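Local coordinates for protein ComZ (Thermus thermophilus, PDB 6QVI) that is a competence-associated pilin that probably sits at the tip of the pilus and binds DNA for uptake, at residues R9-T12 with T13-Q16; V83-A86 with N87-V91; C327-A330 with M331-G334. All coordinates share one frame; numbering follows the deposited sequence.

Contact 1: R9-T12 with T13-Q16; sequences RNDT and TSVQ
With CG of D11 (chi1 56°) and OG of S14 (chi1 63°) each set between the backbone N and the carbonyl carbon of its own residue, an acid and a hydroxyl three residues apart fold back toward one another. OD2 of D11 thereby faces the start of helix 12-40, and the backbone N of S14 gives it a weak capping bond of 3.4 Å. The hydroxyl OG of S14 is modelled as a second donor to OD2, but the spacing is too short to be trusted in detail. The other carboxylate oxygen, OD1, comes within 3.5 Å of CB of T13, the two side chains crossing obliquely.

The main chain takes up the helical pattern at once. V15 N donates to D11 O at 3.2 Å, nearly straight at the hydrogen (171°) and almost in line with the C=O bond. One residue on, Q16 N reaches T12 O at 3.0 Å, and the side chains of T12 and Q16 lie side by side, pointing the same way, with OG1 of T12 3.9 Å from CD of Q16. CB of N10 meets CG2 of V15 at 3.9 Å and also lies against OG of S14; OD1 of N10 turns back to a weak bond with OG1 of T8. T13 and Q16 brush the loop residues A119 and S116.

A carboxylate beside the first amides would probably be stabilised by the positive end of the helix. N10 and V15 occupy the two positions that a hydrophobic staple would join, although an asparagine supplies only its CB here. The whole is an Asp N-cap, opening the long helix of the part consistent with the pseudopilin-like domain.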
loop_
_atom_site.group_PDB
_atom_site.type_symbol
_atom_site.label_atom_id
_atom_site.label_comp_id
_atom_site.label_asym_id
_atom_site.label_seq_id
_atom_site.Cartn_x
_atom_site.Cartn_y
_atom_site.Cartn_z
ATOM N N ARG A 9 -42.583 -1.758 29.512
ATOM C CA ARG A 9 -43.910 -2.112 29.995
ATOM C C ARG A 9 -44.935 -2.066 28.877
ATOM O O ARG A 9 -46.127 -2.206 29.136
ATOM C CB ARG A 9 -44.317 -1.236 31.185
ATOM C CG ARG A 9 -43.781 -1.818 32.482
ATOM C CD ARG A 9 -44.098 -0.976 33.668
ATOM N NE ARG A 9 -43.596 -1.587 34.902
ATOM C CZ ARG A 9 -44.297 -2.422 35.682
ATOM N NH1 ARG A 9 -45.543 -2.764 35.368
ATOM N NH2 ARG A 9 -43.759 -2.905 36.797
ATOM N N ASN A 10 -44.487 -2.005 27.632
ATOM C CA ASN A 10 -45.432 -1.932 26.539
ATOM C C ASN A 10 -46.239 -3.208 26.374
ATOM O O ASN A 10 -45.876 -4.286 26.860
ATOM C CB ASN A 10 -44.666 -1.547 25.291
ATOM C CG ASN A 10 -44.310 -0.119 25.355
ATOM O OD1 ASN A 10 -44.085 0.404 26.464
ATOM N ND2 ASN A 10 -44.285 0.560 24.207
ATOM N N ASP A 11 -47.379 -3.048 25.715
ATOM C CA ASP A 11 -48.236 -4.180 25.444
ATOM C C ASP A 11 -47.512 -5.170 24.533
ATOM O O ASP A 11 -46.583 -4.821 23.796
ATOM C CB ASP A 11 -49.523 -3.704 24.768
ATOM C CG ASP A 11 -49.248 -2.920 23.490
ATOM O OD1 ASP A 11 -50.105 -2.901 22.583
ATOM O OD2 ASP A 11 -48.134 -2.365 23.356
ATOM N N THR A 12 -47.985 -6.411 24.551
ATOM C CA THR A 12 -47.334 -7.440 23.759
ATOM C C THR A 12 -47.307 -7.076 22.273
ATOM O O THR A 12 -46.340 -7.383 21.569
ATOM C CB THR A 12 -48.032 -8.770 23.986
ATOM O OG1 THR A 12 -47.594 -9.692 22.983
ATOM C CG2 THR A 12 -49.536 -8.582 23.872
ATOM N N THR A 13 -48.375 -6.450 21.775
ATOM C CA THR A 13 -48.482 -6.103 20.354
ATOM C C THR A 13 -47.337 -5.201 19.897
ATOM O O THR A 13 -46.634 -5.503 18.922
ATOM C CB THR A 13 -49.818 -5.378 20.104
ATOM O OG1 THR A 13 -50.906 -6.111 20.698
ATOM C CG2 THR A 13 -50.052 -5.130 18.598
ATOM N N SER A 14 -47.151 -4.072 20.583
ATOM C CA SER A 14 -46.141 -3.126 20.149
ATOM C C SER A 14 -44.754 -3.744 20.295
ATOM O O SER A 14 -43.913 -3.618 19.397
ATOM C CB SER A 14 -46.292 -1.807 20.918
ATOM O OG SER A 14 -46.077 -1.970 22.315
ATOM N N VAL A 15 -44.536 -4.497 21.379
ATOM C CA VAL A 15 -43.256 -5.150 21.567
ATOM C C VAL A 15 -42.966 -6.063 20.380
ATOM O O VAL A 15 -41.824 -6.118 19.892
ATOM C CB VAL A 15 -43.204 -5.876 22.924
ATOM C CG1 VAL A 15 -41.988 -6.753 22.997
ATOM C CG2 VAL A 15 -43.076 -4.865 24.037
ATOM N N GLN A 16 -43.978 -6.771 19.862
ATOM C CA GLN A 16 -43.671 -7.580 18.684
ATOM C C GLN A 16 -43.401 -6.717 17.454
ATOM O O GLN A 16 -42.664 -7.131 16.563
ATOM C CB GLN A 16 -44.824 -8.583 18.380
ATOM C CG GLN A 16 -45.321 -9.424 19.558
ATOM C CD GLN A 16 -46.656 -10.178 19.272
ATOM O OE1 GLN A 16 -46.789 -11.363 19.595
ATOM N NE2 GLN A 16 -47.599 -9.508 18.601
#

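Contact 2: V83-A86 with N87-V91; sequences VTDA and NGNPV
D85 and N87 cross with their flat groups nearly at right angles, carboxylate and amide planes 80° apart, and OD2 of D85 stands 3.6 Å from ND2 of N87. CG of D85 sits between its backbone N and carbonyl carbon (chi1 64°), which brings the carboxylate in under the turn: OD1 of D85 accepts from N89 N at 2.6 Å, on its syn side but 34° out of its plane, the bond itself being close to straight. CB of D85 packs on CG2 of V91 at 4.0 Å. CB of T84 lies 3.9 Å from CA of G88, while the side chains of the non-hydrogen-bonded pair T84 and P90 diverge.

The backbone closes the loop as a type I turn with a G1 bulge. G88 N donates to D85 O (3.1 Å) from above the carbonyl plane, D85 N to N89 O (3.0 Å), and positive phi falls on glycine G88. V91 N bonds V83 O at 3.1 Å, continuing the pairing into the strands.

This hairpin tip links strands 78-84 and 90-100 of the antiparallel sheet; V83 packs on Y19 and A23 of helix 12-40, and V91 O has a weak bond from S116 OG beyond strand 107-115.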
loop_
_atom_site.group_PDB
_atom_site.type_symbol
_atom_site.label_atom_id
_atom_site.label_comp_id
_atom_site.label_asym_id
_atom_site.label_seq_id
_atom_site.Cartn_x
_atom_site.Cartn_y
_atom_site.Cartn_z
ATOM N N VAL A 83 -39.670 -11.972 9.446
ATOM C CA VAL A 83 -39.057 -12.458 10.654
ATOM C C VAL A 83 -39.783 -13.729 11.016
ATOM O O VAL A 83 -40.949 -13.848 10.766
ATOM C CB VAL A 83 -39.271 -11.460 11.771
ATOM C CG1 VAL A 83 -38.337 -11.718 12.923
ATOM C CG2 VAL A 83 -39.101 -10.073 11.232
ATOM N N THR A 84 -39.109 -14.671 11.638
ATOM C CA THR A 84 -39.726 -15.949 11.966
ATOM C C THR A 84 -39.544 -16.266 13.443
ATOM O O THR A 84 -38.570 -15.842 14.074
ATOM C CB THR A 84 -39.165 -17.125 11.128
ATOM O OG1 THR A 84 -37.790 -17.372 11.466
ATOM C CG2 THR A 84 -39.326 -16.867 9.639
ATOM N N ASP A 85 -40.485 -17.044 13.986
ATOM C CA ASP A 85 -40.373 -17.497 15.366
ATOM C C ASP A 85 -39.366 -18.644 15.423
ATOM O O ASP A 85 -38.695 -18.965 14.439
ATOM C CB ASP A 85 -41.746 -17.889 15.910
ATOM C CG ASP A 85 -42.362 -19.078 15.170
ATOM O OD1 ASP A 85 -41.808 -19.492 14.122
ATOM O OD2 ASP A 85 -43.414 -19.594 15.624
ATOM N N ALA A 86 -39.271 -19.299 16.578
ATOM C CA ALA A 86 -38.359 -20.428 16.680
ATOM C C ALA A 86 -38.821 -21.573 15.802
ATOM O O ALA A 86 -37.993 -22.351 15.318
ATOM C CB ALA A 86 -38.245 -20.891 18.130
ATOM N N ASN A 87 -40.132 -21.666 15.556
ATOM C CA ASN A 87 -40.721 -22.720 14.744
ATOM C C ASN A 87 -40.773 -22.364 13.266
ATOM O O ASN A 87 -41.369 -23.112 12.485
ATOM C CB ASN A 87 -42.134 -23.043 15.233
ATOM C CG ASN A 87 -42.207 -23.254 16.742
ATOM O OD1 ASN A 87 -41.324 -23.883 17.337
ATOM N ND2 ASN A 87 -43.266 -22.734 17.366
ATOM N N GLY A 88 -40.173 -21.242 12.869
ATOM C CA GLY A 88 -40.080 -20.887 11.468
ATOM C C GLY A 88 -41.339 -20.362 10.809
ATOM O O GLY A 88 -41.452 -20.466 9.584
ATOM N N ASN A 89 -42.302 -19.783 11.579
ATOM C CA ASN A 89 -43.517 -19.153 11.060
ATOM C C ASN A 89 -43.456 -17.624 11.123
ATOM O O ASN A 89 -42.663 -17.040 11.877
ATOM C CB ASN A 89 -44.761 -19.694 11.797
ATOM C CG ASN A 89 -44.745 -21.220 11.931
ATOM O OD1 ASN A 89 -44.166 -21.918 11.077
ATOM N ND2 ASN A 89 -45.424 -21.744 12.945
ATOM N N PRO A 90 -44.243 -16.936 10.283
ATOM C CA PRO A 90 -44.086 -15.480 10.153
ATOM C C PRO A 90 -44.623 -14.739 11.367
ATOM O O PRO A 90 -45.774 -14.912 11.767
ATOM C CB PRO A 90 -44.894 -15.138 8.891
ATOM C CG PRO A 90 -45.100 -16.417 8.176
ATOM C CD PRO A 90 -45.178 -17.453 9.267
ATOM N N VAL A 91 -43.805 -13.856 11.889
ATOM C CA VAL A 91 -44.199 -13.046 12.984
ATOM C C VAL A 91 -44.351 -11.634 12.499
ATOM O O VAL A 91 -45.058 -10.868 13.102
ATOM C CB VAL A 91 -43.159 -13.058 14.055
ATOM C CG1 VAL A 91 -43.379 -11.878 14.962
ATOM C CG2 VAL A 91 -43.264 -14.343 14.822
#

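Contact 3: C327-A330 with M331-G334; sequences CLQA and MQSG
M331 stretches back along helix 325-329, its terminal CE resting against C327, 3.9 Å from SG and 3.7 Å from the carbonyl O of that cysteine. The chain is extended beyond CG (chi2 180°, chi3 -168°), which carries CE to the cysteine. C327 meets it with SG anti to its own backbone N, the sulfur being joined to C345 SG in a disulfide. The M331 side chain also touches C345 itself, as well as L313 of strand 312-317 and I306 of strand 304-309.

On another side of the turn, Q329 and Q332 run side by side and point the same way. Q329 is bent at chi2, whereas Q332 is extended beyond CG, and their amide planes are 48° apart. OE1 of Q329 and NE2 of Q332 are modelled very close, but the angle does not suit a hydrogen bond and the detail is doubtful. The pair is exposed, whereas M331 and C327 are both buried.

Two overlapping type I turns follow through the backbone, from Q329 to Q332 and from M331 to G334. In the first, Q332 N donates to Q329 O at 3.2 Å, approaching from above the carbonyl plane; M331 N makes a weak bond to L328 O at 3.3 Å. In the second, G334 N returns to M331 O at 3.1 Å, and G334 has a positive phi. CB of A330 lies 4.3 Å from CG of M331, a further apolar contact.

The chemistry is thus divided: the M331 methyl packs against the C327-C345 disulfide, the glutamine amides stay at the surface, and the covalent link to C345 ties helix 325-329 to strand 343-348.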
loop_
_atom_site.group_PDB
_atom_site.type_symbol
_atom_site.label_atom_id
_atom_site.label_comp_id
_atom_site.label_asym_id
_atom_site.label_seq_id
_atom_site.Cartn_x
_atom_site.Cartn_y
_atom_site.Cartn_z
ATOM N N CYS A 327 31.164 -14.145 7.901
ATOM C CA CYS A 327 30.104 -13.147 7.834
ATOM C C CYS A 327 30.637 -11.771 8.219
ATOM O O CYS A 327 30.470 -10.795 7.476
ATOM C CB CYS A 327 28.932 -13.576 8.731
ATOM S SG CYS A 327 27.630 -12.314 8.950
ATOM N N LEU A 328 31.268 -11.669 9.393
ATOM C CA LEU A 328 31.770 -10.375 9.856
ATOM C C LEU A 328 32.949 -9.860 9.029
ATOM O O LEU A 328 33.126 -8.639 8.921
ATOM C CB LEU A 328 32.120 -10.432 11.348
ATOM C CG LEU A 328 30.861 -10.454 12.247
ATOM C CD1 LEU A 328 31.114 -10.978 13.662
ATOM C CD2 LEU A 328 30.205 -9.089 12.296
ATOM N N GLN A 329 33.773 -10.757 8.454
ATOM C CA GLN A 329 34.842 -10.312 7.562
ATOM C C GLN A 329 34.275 -9.489 6.403
ATOM O O GLN A 329 34.857 -8.476 6.007
ATOM C CB GLN A 329 35.635 -11.521 7.040
ATOM C CG GLN A 329 36.691 -12.184 7.990
ATOM C CD GLN A 329 38.138 -11.640 7.805
ATOM O OE1 GLN A 329 38.400 -10.808 6.925
ATOM N NE2 GLN A 329 39.078 -12.130 8.629
ATOM N N ALA A 330 33.122 -9.888 5.867
ATOM C CA ALA A 330 32.609 -9.247 4.660
ATOM C C ALA A 330 32.276 -7.763 4.861
ATOM O O ALA A 330 32.200 -7.018 3.870
ATOM C CB ALA A 330 31.387 -10.008 4.147
ATOM N N MET A 331 32.025 -7.336 6.072
ATOM C CA MET A 331 31.612 -5.972 6.261
ATOM C C MET A 331 32.601 -5.145 6.950
ATOM O O MET A 331 32.294 -4.071 7.387
ATOM C CB MET A 331 30.364 -5.951 7.092
ATOM C CG MET A 331 29.494 -7.119 6.771
ATOM S SD MET A 331 28.044 -7.069 7.758
ATOM C CE MET A 331 27.461 -8.700 7.417
ATOM N N GLN A 332 33.819 -5.639 7.006
ATOM C CA GLN A 332 34.937 -4.978 7.646
ATOM C C GLN A 332 35.079 -3.527 7.321
ATOM O O GLN A 332 35.314 -2.726 8.168
ATOM C CB GLN A 332 36.200 -5.617 7.136
ATOM C CG GLN A 332 36.750 -6.756 7.949
ATOM C CD GLN A 332 37.943 -7.337 7.254
ATOM O OE1 GLN A 332 38.414 -6.807 6.259
ATOM N NE2 GLN A 332 38.442 -8.405 7.776
ATOM N N SER A 333 35.037 -3.241 6.041
ATOM C CA SER A 333 35.163 -1.928 5.466
ATOM C C SER A 333 34.084 -0.933 5.717
ATOM O O SER A 333 34.329 0.249 5.643
ATOM C CB SER A 333 35.195 -2.088 3.970
ATOM O OG SER A 333 34.315 -3.097 3.540
ATOM N N GLY A 334 32.892 -1.397 6.039
ATOM C CA GLY A 334 31.748 -0.514 6.174
ATOM C C GLY A 334 30.865 -0.561 4.959
ATOM O O GLY A 334 29.850 0.160 4.892
#

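In the fold
The three contacts follow one another along the chain, contact 1 first and contact 3 last. Contacts 1 and 2 share the part consistent with the pseudopilin-like domain, their centres about 17 Å apart and their nearest atoms about 5 Å: one opens helix 12-40, the other closes the hairpin 78-84/90-100 whose sheet packs on that helix. S116 is touched by both, by Q16 and by V91. Contact 3 lies on the opposite side of the chain's centre, its own centre about 80 Å from contact 1 and 75 Å from contact 2. It leads into strand 335-337, within the part consistent with the beta-solenoid domain, so the set spans an elongated, two-domain pilin.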